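Local coordinates for 3-chlorocatechol 1,2-dioxygenase (Rhodococcus opacus, PDB 2BOY), which probably cleaves the ring of catechols such as 3-chlorocatechol between the two hydroxyl-bearing carbons, using a ferric iron and molecular oxygen, at residues A[167-170]-A[174-177]; A[72-77]-A[219-224]; A[161-166]-A[208-213]; A[96-101]-A[126-131]; A[195-198]-A[202-205]. All coordinates share one frame; numbering follows the deposited sequence.

How the contacts relate
Contacts 1, 2 and 3 are buried, contact 5 is partly so, and contact 4 lies at the surface. Contacts 1 and 2 line the benzhydroxamic acid pocket with aliphatic groups and touch each other through Ile169 and Val220. Contacts 3 and 5 share strand 204-210: contact 5 pairs its start with strand 187-197 through backbone bonds, whereas contact 3 uses a phenylalanine at its end for purely apolar packing. Contact 2 adjoins both, Ser73 N lying 2.9 Å from Thr205 O. Contact 4, next to contact 3 through the pair Val163 N and Asp101 O, combines a bridging water and carboxylates with the packing of one alanine methyl. Water also bridges contacts 1 and 5.

Contact 1: residues A[167-170]-A[174-177]; sequences YEIP and PTGA
Ile169 lays its CG2 methyl against the first turn of helix 174-181, 3.9 Å from Thr175 CG2 and 3.8 Å from Gly176 N. With chi1 at -52°, CG1 lies beside the backbone N and CG2 opposite it, which sends CG2 to the helix while CG1 and CD1 lead away from it. The two side chains meet at a slant, methyl to methyl. Beside them the backbones approach closely: Gly176 CA is 3.3 Å from Pro170 O, with an angle at the hydrogen of 157°, a CA-H...O contact. A side chain at Gly176 would run into that carbonyl. One water donates to Pro170 O (2.7 Å) and accepts from Gly176 N (3.0 Å), thereby satisfying an N-H of the helix's first turn. Ile169 also belongs to the benzhydroxamic acid pocket. Around the contact, helix 47-54 packs on Ile169 and Thr175 through Leu49, helix 28-43 meets Pro174, and strand 167-168 pairs with strand 187-197.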
loop_
_atom_site.group_PDB
_atom_site.type_symbol
_atom_site.label_atom_id
_atom_site.label_comp_id
_atom_site.label_asym_id
_atom_site.label_seq_id
_atom_site.Cartn_x
_atom_site.Cartn_y
_atom_site.Cartn_z
ATOM N N TYR A 167 -12.838 13.939 15.868
ATOM C CA TYR A 167 -11.454 14.005 15.358
ATOM C C TYR A 167 -11.526 14.016 13.806
ATOM O O TYR A 167 -12.273 13.202 13.261
ATOM C CB TYR A 167 -10.716 12.710 15.838
ATOM C CG TYR A 167 -9.252 12.576 15.409
ATOM C CD1 TYR A 167 -8.866 11.735 14.347
ATOM C CD2 TYR A 167 -8.252 13.276 16.078
ATOM C CE1 TYR A 167 -7.509 11.638 13.951
ATOM C CE2 TYR A 167 -6.909 13.172 15.699
ATOM C CZ TYR A 167 -6.549 12.373 14.627
ATOM O OH TYR A 167 -5.214 12.301 14.263
ATOM N N GLU A 168 -10.791 14.914 13.106
ATOM C CA GLU A 168 -10.535 14.739 11.691
ATOM C C GLU A 168 -9.137 14.129 11.488
ATOM O O GLU A 168 -8.163 14.572 12.096
ATOM C CB GLU A 168 -10.608 16.109 10.977
ATOM C CG GLU A 168 -11.751 16.237 9.985
ATOM C CD GLU A 168 -11.647 17.454 9.074
ATOM O OE1 GLU A 168 -11.546 18.583 9.604
ATOM O OE2 GLU A 168 -11.697 17.268 7.827
ATOM N N ILE A 169 -9.024 13.109 10.643
ATOM C CA ILE A 169 -7.704 12.694 10.153
ATOM C C ILE A 169 -7.073 13.928 9.471
ATOM O O ILE A 169 -7.685 14.498 8.586
ATOM C CB ILE A 169 -7.850 11.526 9.126
ATOM C CG1 ILE A 169 -8.706 10.371 9.693
ATOM C CG2 ILE A 169 -6.462 11.041 8.602
ATOM C CD1 ILE A 169 -8.375 9.935 11.112
ATOM N N PRO A 170 -5.859 14.337 9.853
ATOM C CA PRO A 170 -5.298 15.626 9.360
ATOM C C PRO A 170 -5.013 15.656 7.867
ATOM O O PRO A 170 -4.395 14.711 7.365
ATOM C CB PRO A 170 -4.010 15.786 10.185
ATOM C CG PRO A 170 -4.260 14.850 11.352
ATOM C CD PRO A 170 -4.936 13.646 10.764
ATOM N N PRO A 174 -0.513 12.174 4.147
ATOM C CA PRO A 174 -1.019 11.419 3.002
ATOM C C PRO A 174 -2.420 10.795 3.247
ATOM O O PRO A 174 -3.212 10.796 2.334
ATOM C CB PRO A 174 0.047 10.326 2.799
ATOM C CG PRO A 174 1.295 10.860 3.453
ATOM C CD PRO A 174 0.791 11.675 4.631
ATOM N N THR A 175 -2.740 10.328 4.454
ATOM C CA THR A 175 -4.031 9.643 4.640
ATOM C C THR A 175 -5.143 10.684 4.455
ATOM O O THR A 175 -6.112 10.498 3.719
ATOM C CB THR A 175 -4.139 9.029 6.049
ATOM O OG1 THR A 175 -3.029 8.129 6.266
ATOM C CG2 THR A 175 -5.415 8.151 6.168
ATOM N N GLY A 176 -4.967 11.796 5.155
ATOM C CA GLY A 176 -5.882 12.915 5.065
ATOM C C GLY A 176 -5.913 13.469 3.667
ATOM O O GLY A 176 -6.990 13.907 3.219
ATOM N N ALA A 177 -4.779 13.446 2.961
ATOM C CA ALA A 177 -4.770 13.927 1.551
ATOM C C ALA A 177 -5.589 13.034 0.645
ATOM O O ALA A 177 -6.274 13.517 -0.246
ATOM C CB ALA A 177 -3.340 14.058 0.998
HETATM O O HOH W 1 -3.100 12.367 7.444
#

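Contact 2: residues A[72-77]-A[219-224]; sequences SSIQGP and DVANAV. With BHO (benzhydroxamic acid), chain J.
Ile74 and Ala223 form the close-packed part of this contact: Ile74 CG1 lies 3.7 Å from Ala223 CB, and CD1 of the same isoleucine reaches Ala221 CB more loosely at 4.2 Å. CG1 sits between the backbone N and the carbonyl carbon (chi1 68°), and from there the extended chain carries CD1 on to the bound benzhydroxamic acid, 3.8 Å from its C2. Next to this apolar patch, Ser73 OG donates to Ala223 O at 3.0 Å, in the carbonyl plane and on a lone pair. An alanine here would lose the Ser73 hydroxyl, and the buried Ala223 carbonyl would probably lose its bond from residues 72-77 and lean more on the weak one from Tyr209. Residues 219-222 make a type I beta turn, and Asp219 OD1 accepts from Ala221 N (3.0 Å), an Asx turn. Asp219 OD2 takes Ala223 N at 2.9 Å, and both donors come from above the carboxylate plane. A salt bridge from Arg188 to OD2 further fixes the carboxylate, so the alanines are held in place by the aspartate behind them. At the pocket end, Pro77 CD lies 3.6 Å from ligand C1, while a side chain at Gly76 would run into ligand C2. On the solvent side the exposed Asn222 turns its amide away from residues 72-77.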
loop_
_atom_site.group_PDB
_atom_site.type_symbol
_atom_site.label_atom_id
_atom_site.label_comp_id
_atom_site.label_asym_id
_atom_site.label_seq_id
_atom_site.Cartn_x
_atom_site.Cartn_y
_atom_site.Cartn_z
ATOM N N SER A 72 -16.353 -5.363 21.185
ATOM C CA SER A 72 -14.966 -4.894 21.038
ATOM C C SER A 72 -14.922 -3.912 19.882
ATOM O O SER A 72 -15.888 -3.832 19.122
ATOM C CB SER A 72 -14.038 -6.074 20.702
ATOM O OG SER A 72 -14.593 -6.781 19.607
ATOM N N SER A 73 -13.782 -3.222 19.711
ATOM C CA SER A 73 -13.600 -2.359 18.539
ATOM C C SER A 73 -12.135 -2.208 18.154
ATOM O O SER A 73 -11.258 -2.785 18.819
ATOM C CB SER A 73 -14.255 -0.993 18.745
ATOM O OG SER A 73 -14.329 -0.319 17.483
ATOM N N ILE A 74 -11.849 -1.448 17.092
ATOM C CA ILE A 74 -10.449 -1.265 16.686
ATOM C C ILE A 74 -9.666 -0.578 17.784
ATOM O O ILE A 74 -10.231 0.182 18.583
ATOM C CB ILE A 74 -10.286 -0.499 15.351
ATOM C CG1 ILE A 74 -10.725 0.979 15.509
ATOM C CG2 ILE A 74 -11.097 -1.175 14.190
ATOM C CD1 ILE A 74 -10.411 1.825 14.273
ATOM N N GLN A 75 -8.358 -0.812 17.807
ATOM C CA GLN A 75 -7.481 -0.043 18.689
ATOM C C GLN A 75 -7.172 1.355 18.100
ATOM O O GLN A 75 -7.058 2.349 18.830
ATOM C CB GLN A 75 -6.150 -0.786 18.862
ATOM C CG GLN A 75 -5.220 -0.080 19.874
ATOM C CD GLN A 75 -3.966 -0.839 20.170
ATOM O OE1 GLN A 75 -2.857 -0.306 19.994
ATOM N NE2 GLN A 75 -4.104 -2.084 20.597
ATOM N N GLY A 76 -6.974 1.412 16.786
ATOM C CA GLY A 76 -6.468 2.630 16.151
ATOM C C GLY A 76 -4.971 2.819 16.456
ATOM O O GLY A 76 -4.337 1.995 17.160
ATOM N N PRO A 77 -4.371 3.872 15.911
ATOM C CA PRO A 77 -2.908 4.029 15.936
ATOM C C PRO A 77 -2.351 4.923 17.030
ATOM O O PRO A 77 -1.126 5.166 17.032
ATOM C CB PRO A 77 -2.625 4.688 14.557
ATOM C CG PRO A 77 -3.793 5.630 14.411
ATOM C CD PRO A 77 -5.017 4.875 15.027
ATOM N N ASP A 219 -18.559 7.215 10.502
ATOM C CA ASP A 219 -17.189 7.151 11.003
ATOM C C ASP A 219 -16.280 6.870 9.824
ATOM O O ASP A 219 -16.434 5.838 9.143
ATOM C CB ASP A 219 -17.120 5.995 11.989
ATOM C CG ASP A 219 -15.769 5.814 12.616
ATOM O OD1 ASP A 219 -14.820 6.637 12.449
ATOM O OD2 ASP A 219 -15.559 4.799 13.317
ATOM N N VAL A 220 -15.333 7.783 9.565
ATOM C CA VAL A 220 -14.315 7.521 8.513
ATOM C C VAL A 220 -13.646 6.100 8.672
ATOM O O VAL A 220 -13.285 5.426 7.681
ATOM C CB VAL A 220 -13.219 8.633 8.482
ATOM C CG1 VAL A 220 -12.412 8.571 9.715
ATOM C CG2 VAL A 220 -12.308 8.480 7.218
ATOM N N ALA A 221 -13.483 5.666 9.912
ATOM C CA ALA A 221 -12.839 4.376 10.200
ATOM C C ALA A 221 -13.804 3.173 10.255
ATOM O O ALA A 221 -13.359 2.044 10.441
ATOM C CB ALA A 221 -12.053 4.483 11.533
ATOM N N ASN A 222 -15.107 3.419 10.136
ATOM C CA ASN A 222 -16.106 2.314 10.134
ATOM C C ASN A 222 -16.046 1.424 11.367
ATOM O O ASN A 222 -16.257 0.196 11.282
ATOM C CB ASN A 222 -15.975 1.455 8.873
ATOM C CG ASN A 222 -16.540 2.130 7.671
ATOM O OD1 ASN A 222 -15.815 2.447 6.713
ATOM N ND2 ASN A 222 -17.847 2.381 7.698
ATOM N N ALA A 223 -15.775 2.043 12.514
ATOM C CA ALA A 223 -15.549 1.276 13.733
ATOM C C ALA A 223 -16.662 1.441 14.778
ATOM O O ALA A 223 -16.502 0.993 15.929
ATOM C CB ALA A 223 -14.175 1.674 14.356
ATOM N N VAL A 224 -17.787 2.077 14.404
ATOM C CA VAL A 224 -18.869 2.233 15.360
ATOM C C VAL A 224 -19.693 0.933 15.348
ATOM O O VAL A 224 -19.975 0.372 14.293
ATOM C CB VAL A 224 -19.777 3.439 15.074
ATOM C CG1 VAL A 224 -21.056 3.459 15.959
ATOM C CG2 VAL A 224 -18.997 4.757 15.227
HETATM C C1 BHO J . -8.311 6.341 15.240
HETATM C C2 BHO J . -8.680 5.147 14.454
HETATM C C3 BHO J . -8.282 5.078 13.117
HETATM C C4 BHO J . -7.566 6.148 12.558
HETATM C C5 BHO J . -7.235 7.265 13.306
HETATM C C6 BHO J . -7.613 7.379 14.645
HETATM C C BHO J . -8.738 6.410 16.673
HETATM O O1 BHO J . -9.721 5.813 16.966
HETATM N N BHO J . -8.157 7.108 17.628
HETATM O O2 BHO J . -6.936 7.107 17.856
#

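Contact 3: residues A[161-166]-A[208-213]; sequences TIVPAP and LYFENG
Apolar packing is all carried on one ring, that of Phe210, which reaches from the end of strand 204-210 to Val163 and Pro164. Val163 CG1 stands over the centre of one ring face, 4.2 Å above the plane. Pro164 comes in obliquely, with CD 3.7 Å from Phe210 CE1 and CG equally near that carbon. The ring is put there by a first torsion of -60°, which sets CG opposite the carbonyl carbon and beside the backbone N. Backbone hydrogen bonding stays within each side's own surroundings: Gly213 N donates to Phe210 O (2.9 Å), closing a type I beta turn directly after the phenylalanine, while Val163 and Ala165 bond to Asp101 and Asp128. Leu103 of strand 102-110 touches both Val163 and Phe210, Leu232 and Ala190 add further packing to the ring, and the iron ligand His191 has its side chain about 6 Å from that of Phe210. With only carbon atoms meeting across the two segments, the contact depends on shape and burial rather than on directional bonds.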
loop_
_atom_site.group_PDB
_atom_site.type_symbol
_atom_site.label_atom_id
_atom_site.label_comp_id
_atom_site.label_asym_id
_atom_site.label_seq_id
_atom_site.Cartn_x
_atom_site.Cartn_y
_atom_site.Cartn_z
ATOM N N THR A 161 -13.671 12.987 33.588
ATOM C CA THR A 161 -12.937 13.453 32.444
ATOM C C THR A 161 -13.748 14.565 31.785
ATOM O O THR A 161 -14.576 15.207 32.452
ATOM C CB THR A 161 -12.592 12.246 31.537
ATOM O OG1 THR A 161 -11.806 12.677 30.457
ATOM C CG2 THR A 161 -13.844 11.581 30.919
ATOM N N ILE A 162 -13.452 14.845 30.527
ATOM C CA ILE A 162 -14.180 15.826 29.747
ATOM C C ILE A 162 -14.692 15.085 28.522
ATOM O O ILE A 162 -14.100 14.079 28.150
ATOM C CB ILE A 162 -13.213 17.018 29.461
ATOM C CG1 ILE A 162 -13.411 18.063 30.575
ATOM C CG2 ILE A 162 -13.406 17.620 28.093
ATOM C CD1 ILE A 162 -12.163 18.882 30.894
ATOM N N VAL A 163 -15.828 15.496 27.961
ATOM C CA VAL A 163 -16.322 14.881 26.714
ATOM C C VAL A 163 -15.358 15.182 25.579
ATOM O O VAL A 163 -15.113 16.363 25.286
ATOM C CB VAL A 163 -17.766 15.350 26.359
ATOM C CG1 VAL A 163 -18.279 14.634 25.117
ATOM C CG2 VAL A 163 -18.715 15.086 27.534
ATOM N N PRO A 164 -14.788 14.141 24.927
ATOM C CA PRO A 164 -13.855 14.385 23.830
ATOM C C PRO A 164 -14.616 14.966 22.641
ATOM O O PRO A 164 -15.798 14.683 22.479
ATOM C CB PRO A 164 -13.316 12.960 23.458
ATOM C CG PRO A 164 -14.462 12.008 23.875
ATOM C CD PRO A 164 -15.078 12.697 25.127
ATOM N N ALA A 165 -13.940 15.773 21.837
ATOM C CA ALA A 165 -14.460 16.193 20.539
ATOM C C ALA A 165 -14.264 15.092 19.499
ATOM O O ALA A 165 -13.334 14.309 19.604
ATOM C CB ALA A 165 -13.722 17.465 20.060
ATOM N N PRO A 166 -15.095 15.090 18.464
ATOM C CA PRO A 166 -14.786 14.338 17.254
ATOM C C PRO A 166 -13.456 14.817 16.672
ATOM O O PRO A 166 -13.033 15.933 16.945
ATOM C CB PRO A 166 -15.902 14.732 16.282
ATOM C CG PRO A 166 -16.987 15.310 17.095
ATOM C CD PRO A 166 -16.387 15.809 18.378
ATOM N N LEU A 208 -15.940 3.633 23.181
ATOM C CA LEU A 208 -17.343 3.975 23.472
ATOM C C LEU A 208 -17.618 5.349 22.869
ATOM O O LEU A 208 -16.779 6.212 22.965
ATOM C CB LEU A 208 -17.587 3.989 24.994
ATOM C CG LEU A 208 -17.363 2.601 25.637
ATOM C CD1 LEU A 208 -17.375 2.660 27.162
ATOM C CD2 LEU A 208 -18.396 1.582 25.117
ATOM N N TYR A 209 -18.769 5.500 22.240
ATOM C CA TYR A 209 -19.167 6.689 21.487
ATOM C C TYR A 209 -20.361 7.325 22.194
ATOM O O TYR A 209 -20.877 6.763 23.142
ATOM C CB TYR A 209 -19.598 6.263 20.097
ATOM C CG TYR A 209 -18.538 5.477 19.353
ATOM C CD1 TYR A 209 -18.539 4.087 19.369
ATOM C CD2 TYR A 209 -17.540 6.143 18.625
ATOM C CE1 TYR A 209 -17.556 3.369 18.703
ATOM C CE2 TYR A 209 -16.547 5.430 17.955
ATOM C CZ TYR A 209 -16.571 4.049 17.999
ATOM O OH TYR A 209 -15.612 3.330 17.322
ATOM N N PHE A 210 -20.784 8.506 21.761
ATOM C CA PHE A 210 -21.860 9.266 22.450
ATOM C C PHE A 210 -23.058 9.325 21.506
ATOM O O PHE A 210 -22.912 9.790 20.373
ATOM C CB PHE A 210 -21.327 10.633 22.819
ATOM C CG PHE A 210 -20.152 10.569 23.737
ATOM C CD1 PHE A 210 -18.855 10.598 23.244
ATOM C CD2 PHE A 210 -20.343 10.378 25.104
ATOM C CE1 PHE A 210 -17.790 10.480 24.092
ATOM C CE2 PHE A 210 -19.266 10.264 25.958
ATOM C CZ PHE A 210 -17.987 10.316 25.449
ATOM N N GLU A 211 -24.184 8.759 21.951
ATOM C CA GLU A 211 -25.446 8.614 21.197
ATOM C C GLU A 211 -25.764 9.815 20.311
ATOM O O GLU A 211 -26.088 9.699 19.133
ATOM C CB GLU A 211 -26.588 8.559 22.206
ATOM C CG GLU A 211 -27.428 7.326 22.089
ATOM C CD GLU A 211 -28.181 7.066 23.358
ATOM O OE1 GLU A 211 -28.508 8.042 24.080
ATOM O OE2 GLU A 211 -28.418 5.882 23.628
ATOM N N ASN A 212 -25.656 10.978 20.921
ATOM C CA ASN A 212 -26.119 12.216 20.322
ATOM C C ASN A 212 -25.074 12.855 19.395
ATOM O O ASN A 212 -25.327 13.900 18.807
ATOM C CB ASN A 212 -26.481 13.154 21.481
ATOM C CG ASN A 212 -26.336 12.453 22.870
ATOM O OD1 ASN A 212 -27.191 12.621 23.756
ATOM N ND2 ASN A 212 -25.257 11.652 23.047
ATOM N N GLY A 213 -23.922 12.206 19.243
ATOM C CA GLY A 213 -22.762 12.857 18.656
ATOM C C GLY A 213 -22.788 12.866 17.140
ATOM O O GLY A 213 -23.368 11.992 16.504
#

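Contact 4: residues A[96-101]-A[126-131]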
loop_
_atom_site.group_PDB
_atom_site.type_symbol
_atom_site.label_atom_id
_atom_site.label_comp_id
_atom_site.label_asym_id
_atom_site.label_seq_id
_atom_site.Cartn_x
_atom_site.Cartn_y
_atom_site.Cartn_z
ATOM N N ASP A 96 -4.886 22.656 34.210
ATOM C CA ASP A 96 -5.675 23.431 35.180
ATOM C C ASP A 96 -6.793 24.262 34.548
ATOM O O ASP A 96 -7.742 24.651 35.242
ATOM C CB ASP A 96 -4.856 24.321 36.143
ATOM C CG ASP A 96 -3.781 25.156 35.466
ATOM O OD1 ASP A 96 -3.872 25.483 34.266
ATOM O OD2 ASP A 96 -2.790 25.571 36.114
ATOM N N ASP A 97 -6.714 24.520 33.257
ATOM C CA ASP A 97 -7.772 25.291 32.596
ATOM C C ASP A 97 -8.411 24.511 31.448
ATOM O O ASP A 97 -8.863 25.085 30.452
ATOM C CB ASP A 97 -7.230 26.648 32.111
ATOM C CG ASP A 97 -6.114 26.515 31.089
ATOM O OD1 ASP A 97 -5.673 25.357 30.762
ATOM O OD2 ASP A 97 -5.595 27.528 30.573
ATOM N N GLU A 98 -8.423 23.186 31.586
ATOM C CA GLU A 98 -8.901 22.322 30.500
ATOM C C GLU A 98 -10.316 22.689 30.092
ATOM O O GLU A 98 -11.191 22.776 30.942
ATOM C CB GLU A 98 -8.834 20.854 30.947
ATOM C CG GLU A 98 -8.919 19.859 29.809
ATOM C CD GLU A 98 -7.668 19.844 28.970
ATOM O OE1 GLU A 98 -6.559 19.750 29.552
ATOM O OE2 GLU A 98 -7.806 19.931 27.718
ATOM N N SER A 99 -10.554 22.943 28.807
ATOM C CA SER A 99 -11.925 23.246 28.390
ATOM C C SER A 99 -12.730 21.992 28.049
ATOM O O SER A 99 -12.151 20.915 27.893
ATOM C CB SER A 99 -11.961 24.232 27.231
ATOM O OG SER A 99 -11.358 23.676 26.097
ATOM N N GLY A 100 -14.050 22.170 27.927
ATOM C CA GLY A 100 -14.984 21.106 27.584
ATOM C C GLY A 100 -15.973 20.795 28.698
ATOM O O GLY A 100 -15.848 21.292 29.805
ATOM N N ASP A 101 -16.986 20.002 28.381
ATOM C CA ASP A 101 -18.023 19.610 29.306
ATOM C C ASP A 101 -17.494 18.470 30.182
ATOM O O ASP A 101 -16.910 17.529 29.649
ATOM C CB ASP A 101 -19.247 19.113 28.519
ATOM C CG ASP A 101 -19.840 20.189 27.592
ATOM O OD1 ASP A 101 -19.876 21.359 28.004
ATOM O OD2 ASP A 101 -20.276 19.944 26.455
ATOM N N GLN A 126 -8.092 9.224 25.142
ATOM C CA GLN A 126 -9.105 9.956 24.417
ATOM C C GLN A 126 -8.440 11.239 23.960
ATOM O O GLN A 126 -7.397 11.629 24.491
ATOM C CB GLN A 126 -10.307 10.291 25.335
ATOM C CG GLN A 126 -9.933 11.304 26.484
ATOM C CD GLN A 126 -11.136 11.791 27.235
ATOM O OE1 GLN A 126 -11.544 11.193 28.228
ATOM N NE2 GLN A 126 -11.702 12.914 26.781
ATOM N N ALA A 127 -9.102 11.899 23.021
ATOM C CA ALA A 127 -8.713 13.217 22.560
ATOM C C ALA A 127 -9.258 14.272 23.507
ATOM O O ALA A 127 -10.164 14.012 24.285
ATOM C CB ALA A 127 -9.264 13.447 21.147
ATOM N N ASP A 128 -8.713 15.492 23.413
ATOM C CA ASP A 128 -9.198 16.571 24.239
ATOM C C ASP A 128 -10.398 17.239 23.563
ATOM O O ASP A 128 -10.899 16.756 22.542
ATOM C CB ASP A 128 -8.049 17.584 24.556
ATOM C CG ASP A 128 -7.657 18.441 23.354
ATOM O OD1 ASP A 128 -8.223 18.318 22.240
ATOM O OD2 ASP A 128 -6.738 19.271 23.440
ATOM N N ALA A 129 -10.886 18.345 24.154
ATOM C CA ALA A 129 -12.069 19.020 23.629
ATOM C C ALA A 129 -11.830 19.707 22.278
ATOM O O ALA A 129 -12.799 20.148 21.627
ATOM C CB ALA A 129 -12.656 20.065 24.686
ATOM N N ALA A 130 -10.579 19.802 21.854
ATOM C CA ALA A 130 -10.273 20.246 20.498
ATOM C C ALA A 130 -10.006 19.091 19.518
ATOM O O ALA A 130 -9.622 19.319 18.375
ATOM C CB ALA A 130 -9.108 21.317 20.478
ATOM N N GLY A 131 -10.210 17.833 19.957
ATOM C CA GLY A 131 -9.883 16.706 19.076
ATOM C C GLY A 131 -8.399 16.331 18.942
ATOM O O GLY A 131 -8.014 15.667 17.969
HETATM O O HOH W 2 -10.106 19.895 26.370
#
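Gly100 and Ala129 mark the nearest backbone approach, their CA atoms 5.3 Å apart, between two segments without regular secondary structure. Gly100 has a positive phi (115°), and a side chain there would collide with Ala129 CB, which lies 3.9 Å from Gly100 CA. The same methyl rests 3.4 Å from Ser99 O. A water joins the segments by accepting from Ala129 N (2.8 Å) and donating to both Ser99 O and Glu98 OE2, each at 2.7 Å. Residues 128-131 form a type I beta turn, to which Asp128 adds an Asx turn: its OD1 accepts from Ala130 N at 2.8 Å, met from above the carboxylate plane. OD1 also takes the backbone N of Glu132, so this oxygen is gripped by two N-H groups. Glu98 reaches the turn by bending at chi2 (71°), which brings OE2 to 3.9 Å from Asp128 CB. The two side chains meet at about a right angle, their carboxylate planes 48° apart. Like charges are thus near one another, with Glu98 OE2 4.5 Å from Asp128 OD2, and Arg95 probably offsets them, through a salt bridge to Glu98 and a long, weak ion pair to Asp128. The buried Gln126 donates through NE2 to Ala127 O and to Ile162 O, and Phe145 packs on Glu98, Gln126 and Asp128.

Contact 5: residues A[195-198]-A[202-205]; sequences IIAK and ESLT
Ile196 and Leu204 lie side by side on one face of the antiparallel ladder, pointing the same way, with Ile196 CD1 4.1 Å from Leu204 CD2. They form a hydrogen-bonded pair: Ile196 N donates to Leu204 O at 2.9 Å (148° at the hydrogen), and Leu204 N returns the bond to Ile196 O at 2.9 Å, straighter at 162°. On the other face Ile195 and Thr205, a non-hydrogen-bonded pair, also run alongside each other. Thr205 OG1 stands beside its own backbone N (chi1 -66°), and this places the hydroxyl, rather than the methyl, nearest to Ile195 CG1 at 3.6 Å. Toward the turn, Ser203 OG is 3.8 Å from Ala197 CB. A water takes over there from direct pairing, accepting from Lys198 N at 3.0 Å and bonding to Ser203 OG at 2.8 Å. The contact is the turn end of the beta hairpin of strands 187-197 and 204-210. Phe249 of strand 241-250 packs on Ile196 and Leu204, strand 121-125 flanks the hairpin with Leu122 and Trp125, and Ser73 bonds to Thr205 through the backbone.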
loop_
_atom_site.group_PDB
_atom_site.type_symbol
_atom_site.label_atom_id
_atom_site.label_comp_id
_atom_site.label_asym_id
_atom_site.label_seq_id
_atom_site.Cartn_x
_atom_site.Cartn_y
_atom_site.Cartn_z
ATOM N N ILE A 195 -8.376 -0.380 26.808
ATOM C CA ILE A 195 -7.791 -1.744 26.807
ATOM C C ILE A 195 -7.966 -2.239 28.221
ATOM O O ILE A 195 -7.522 -1.580 29.172
ATOM C CB ILE A 195 -6.316 -1.741 26.355
ATOM C CG1 ILE A 195 -6.230 -1.429 24.845
ATOM C CG2 ILE A 195 -5.626 -3.148 26.637
ATOM C CD1 ILE A 195 -4.799 -1.087 24.361
ATOM N N ILE A 196 -8.616 -3.393 28.371
ATOM C CA ILE A 196 -9.083 -3.868 29.657
ATOM C C ILE A 196 -8.545 -5.282 29.846
ATOM O O ILE A 196 -8.697 -6.123 28.946
ATOM C CB ILE A 196 -10.623 -3.877 29.650
ATOM C CG1 ILE A 196 -11.133 -2.442 29.324
ATOM C CG2 ILE A 196 -11.202 -4.364 31.024
ATOM C CD1 ILE A 196 -12.603 -2.429 28.900
ATOM N N ALA A 197 -7.931 -5.527 30.991
ATOM C CA ALA A 197 -7.201 -6.780 31.171
ATOM C C ALA A 197 -7.280 -7.290 32.621
ATOM O O ALA A 197 -7.302 -6.508 33.571
ATOM C CB ALA A 197 -5.735 -6.553 30.796
ATOM N N LYS A 198 -7.268 -8.614 32.783
ATOM C CA LYS A 198 -7.136 -9.201 34.103
ATOM C C LYS A 198 -6.597 -10.623 33.876
ATOM O O LYS A 198 -7.069 -11.317 32.985
ATOM C CB LYS A 198 -8.483 -9.282 34.829
ATOM C CG LYS A 198 -8.363 -9.810 36.340
ATOM C CD LYS A 198 -9.756 -9.909 37.003
ATOM C CE LYS A 198 -9.785 -10.737 38.316
ATOM N NZ LYS A 198 -8.830 -10.245 39.314
ATOM N N GLU A 202 -9.541 -13.105 28.821
ATOM C CA GLU A 202 -9.170 -12.565 27.532
ATOM C C GLU A 202 -9.357 -11.038 27.599
ATOM O O GLU A 202 -10.383 -10.567 28.124
ATOM C CB GLU A 202 -10.069 -13.144 26.462
ATOM C CG GLU A 202 -9.811 -14.630 26.268
ATOM C CD GLU A 202 -10.332 -15.166 24.958
ATOM O OE1 GLU A 202 -11.336 -14.626 24.421
ATOM O OE2 GLU A 202 -9.726 -16.158 24.488
ATOM N N SER A 203 -8.377 -10.314 27.078
ATOM C CA SER A 203 -8.370 -8.846 27.172
ATOM C C SER A 203 -9.421 -8.304 26.245
ATOM O O SER A 203 -9.757 -8.972 25.285
ATOM C CB SER A 203 -7.010 -8.359 26.723
ATOM O OG SER A 203 -6.097 -8.703 27.739
ATOM N N LEU A 204 -9.910 -7.085 26.501
ATOM C CA LEU A 204 -10.891 -6.517 25.630
ATOM C C LEU A 204 -10.341 -5.163 25.182
ATOM O O LEU A 204 -9.967 -4.363 26.014
ATOM C CB LEU A 204 -12.220 -6.315 26.384
ATOM C CG LEU A 204 -13.285 -5.418 25.738
ATOM C CD1 LEU A 204 -13.681 -5.945 24.364
ATOM C CD2 LEU A 204 -14.513 -5.271 26.665
ATOM N N THR A 205 -10.262 -4.950 23.884
ATOM C CA THR A 205 -10.052 -3.608 23.309
ATOM C C THR A 205 -11.322 -3.075 22.728
ATOM O O THR A 205 -11.945 -3.712 21.876
ATOM C CB THR A 205 -8.977 -3.700 22.233
ATOM O OG1 THR A 205 -7.734 -4.049 22.868
ATOM C CG2 THR A 205 -8.704 -2.259 21.585
HETATM O O HOH W 3 -6.652 -9.958 30.152
#